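Local atomic coordinates of lactaldehyde dehydrogenase (Escherichia coli, PDB entry 2IMP), a protein that catalyses the irreversible NAD-dependent oxidation of L-lactaldehyde, formed in L-fucose and L-rhamnose breakdown, to L-lactate, and also oxidises glycolaldehyde. Residues G78-A83 with Y111-A116. Numbering follows the deposited sequence.
Sequences GIRERA and YIDYMA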
loop_
_atom_site.group_PDB
_atom_site.type_symbol
_atom_site.label_atom_id
_atom_site.label_comp_id
_atom_site.label_asym_id
_atom_site.label_seq_id
_atom_site.Cartn_x
_atom_site.Cartn_y
_atom_site.Cartn_z
ATOM N N GLY A 78 -30.052 8.336 10.460
ATOM C CA GLY A 78 -30.828 9.260 11.268
ATOM C C GLY A 78 -30.793 10.640 10.631
ATOM O O GLY A 78 -31.790 11.369 10.634
ATOM N N ILE A 79 -29.636 11.001 10.077
ATOM C CA ILE A 79 -29.483 12.287 9.409
ATOM C C ILE A 79 -30.386 12.429 8.157
ATOM O O ILE A 79 -31.052 13.454 7.973
ATOM C CB ILE A 79 -28.009 12.521 8.995
ATOM C CG1 ILE A 79 -27.151 12.744 10.246
ATOM C CG2 ILE A 79 -27.917 13.693 8.015
ATOM C CD1 ILE A 79 -25.651 12.820 9.968
ATOM N N ARG A 80 -30.399 11.401 7.310
ATOM C CA ARG A 80 -31.243 11.441 6.124
ATOM C C ARG A 80 -32.742 11.587 6.482
ATOM O O ARG A 80 -33.490 12.274 5.791
ATOM C CB ARG A 80 -31.027 10.188 5.267
ATOM C CG ARG A 80 -29.620 10.075 4.689
ATOM C CD ARG A 80 -29.526 8.999 3.606
ATOM N NE ARG A 80 -28.167 8.893 3.075
ATOM C CZ ARG A 80 -27.231 8.082 3.559
ATOM N NH1 ARG A 80 -27.505 7.285 4.587
ATOM N NH2 ARG A 80 -26.012 8.086 3.030
ATOM N N GLU A 81 -33.153 10.937 7.570
ATOM C CA GLU A 81 -34.535 11.021 8.041
ATOM C C GLU A 81 -34.947 12.461 8.443
ATOM O O GLU A 81 -36.101 12.856 8.300
ATOM C CB GLU A 81 -34.739 10.093 9.244
ATOM C CG GLU A 81 -34.917 8.625 8.898
ATOM C CD GLU A 81 -34.837 7.731 10.124
ATOM O OE1 GLU A 81 -35.506 8.044 11.133
ATOM O OE2 GLU A 81 -34.109 6.713 10.082
ATOM N N ARG A 82 -33.982 13.221 8.946
ATOM C CA ARG A 82 -34.222 14.596 9.360
ATOM C C ARG A 82 -33.563 15.647 8.438
ATOM O O ARG A 82 -33.408 16.807 8.824
ATOM C CB ARG A 82 -33.707 14.799 10.786
ATOM C CG ARG A 82 -34.352 13.875 11.790
ATOM C CD ARG A 82 -33.825 14.097 13.195
ATOM N NE ARG A 82 -34.636 13.356 14.154
ATOM C CZ ARG A 82 -34.576 13.505 15.473
ATOM N NH1 ARG A 82 -33.734 14.371 16.018
ATOM N NH2 ARG A 82 -35.389 12.802 16.248
ATOM N N ALA A 83 -33.195 15.224 7.231
ATOM C CA ALA A 83 -32.532 16.095 6.265
ATOM C C ALA A 83 -33.120 17.529 6.123
ATOM O O ALA A 83 -32.421 18.516 6.349
ATOM C CB ALA A 83 -32.490 15.408 4.895
ATOM N N TYR A 111 -20.836 10.846 3.351
ATOM C CA TYR A 111 -19.470 10.852 3.863
ATOM C C TYR A 111 -19.301 9.877 5.045
ATOM O O TYR A 111 -18.343 9.107 5.098
ATOM C CB TYR A 111 -19.086 12.271 4.286
ATOM C CG TYR A 111 -17.630 12.447 4.656
ATOM C CD1 TYR A 111 -17.173 12.134 5.931
ATOM C CD2 TYR A 111 -16.719 12.968 3.736
ATOM C CE1 TYR A 111 -15.845 12.340 6.288
ATOM C CE2 TYR A 111 -15.389 13.179 4.085
ATOM C CZ TYR A 111 -14.961 12.866 5.364
ATOM O OH TYR A 111 -13.658 13.099 5.723
ATOM N N ILE A 112 -20.249 9.923 5.978
ATOM C CA ILE A 112 -20.219 9.021 7.126
ATOM C C ILE A 112 -20.264 7.542 6.677
ATOM O O ILE A 112 -19.487 6.722 7.151
ATOM C CB ILE A 112 -21.396 9.315 8.100
ATOM C CG1 ILE A 112 -21.212 10.711 8.719
ATOM C CG2 ILE A 112 -21.472 8.237 9.179
ATOM C CD1 ILE A 112 -22.317 11.149 9.684
ATOM N N ASP A 113 -21.180 7.227 5.765
ATOM C CA ASP A 113 -21.270 5.876 5.231
ATOM C C ASP A 113 -19.945 5.460 4.561
ATOM O O ASP A 113 -19.459 4.349 4.762
ATOM C CB ASP A 113 -22.401 5.765 4.199
ATOM C CG ASP A 113 -23.778 5.677 4.840
ATOM O OD1 ASP A 113 -23.872 5.286 6.024
ATOM O OD2 ASP A 113 -24.772 5.985 4.146
ATOM N N TYR A 114 -19.395 6.367 3.757
ATOM C CA TYR A 114 -18.119 6.118 3.096
ATOM C C TYR A 114 -17.017 5.779 4.121
ATOM O O TYR A 114 -16.303 4.785 3.973
ATOM C CB TYR A 114 -17.699 7.338 2.261
ATOM C CG TYR A 114 -16.240 7.326 1.855
ATOM C CD1 TYR A 114 -15.777 6.500 0.829
ATOM C CD2 TYR A 114 -15.310 8.091 2.552
ATOM C CE1 TYR A 114 -14.409 6.435 0.518
ATOM C CE2 TYR A 114 -13.953 8.031 2.257
ATOM C CZ TYR A 114 -13.509 7.204 1.246
ATOM O OH TYR A 114 -12.160 7.136 1.002
ATOM N N MET A 115 -16.905 6.605 5.158
ATOM C CA MET A 115 -15.917 6.361 6.204
ATOM C C MET A 115 -16.135 5.027 6.952
ATOM O O MET A 115 -15.178 4.314 7.256
ATOM C CB MET A 115 -15.910 7.519 7.204
ATOM C CG MET A 115 -15.150 8.747 6.714
ATOM S SD MET A 115 -13.370 8.426 6.522
ATOM C CE MET A 115 -12.884 9.781 5.491
ATOM N N ALA A 116 -17.396 4.693 7.225
ATOM C CA ALA A 116 -17.703 3.439 7.906
ATOM C C ALA A 116 -17.172 2.212 7.126
ATOM O O ALA A 116 -16.881 1.170 7.705
ATOM C CB ALA A 116 -19.219 3.306 8.115
#
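Ile79 and Ile112 meet tip to tip, methyl CD1 of Ile79 lying 3.7 Å from methyl CD1 of Ile112. Each isoleucine sets CG1 anti to its carbonyl carbon (chi1 -70° and -66°) and runs on extended to CD1, a reach that bridges the 10.1 Å between Ile79 CA and Ile112 CA. Helix 155-168 lies against this apolar pair, with Phe156 on Ile79 and Ala160 on Ile112. One residue further, Arg80 stretches its extended chain across the gap to Asp113. Both terminal nitrogens converge on a single oxygen: NH2 of Arg80 makes the shorter bond, 2.7 Å to OD2 of Asp113, whereas NH1 of Arg80 adds a weak one of 3.1 Å to the same OD2. The carboxylate sits at the guanidinium edge, the two planes 26° apart, and NH2 approaches OD2 from above the carboxylate plane. The other oxygen, OD1, is hydrogen-bonded to Ser76, and NH2 has a second anionic partner in Asp110. Replacing Asp113 by alanine would probably cost Arg80 both these bonds, with Asp110 still beside NH2, and leave Ser76 OG without this hydrogen bond. Helices 65-81 and 98-116 are thus joined, within the helical part of the aldehyde dehydrogenase fold that packs on helix 155-168, by a buried apolar contact and an adjacent, more exposed salt bridge.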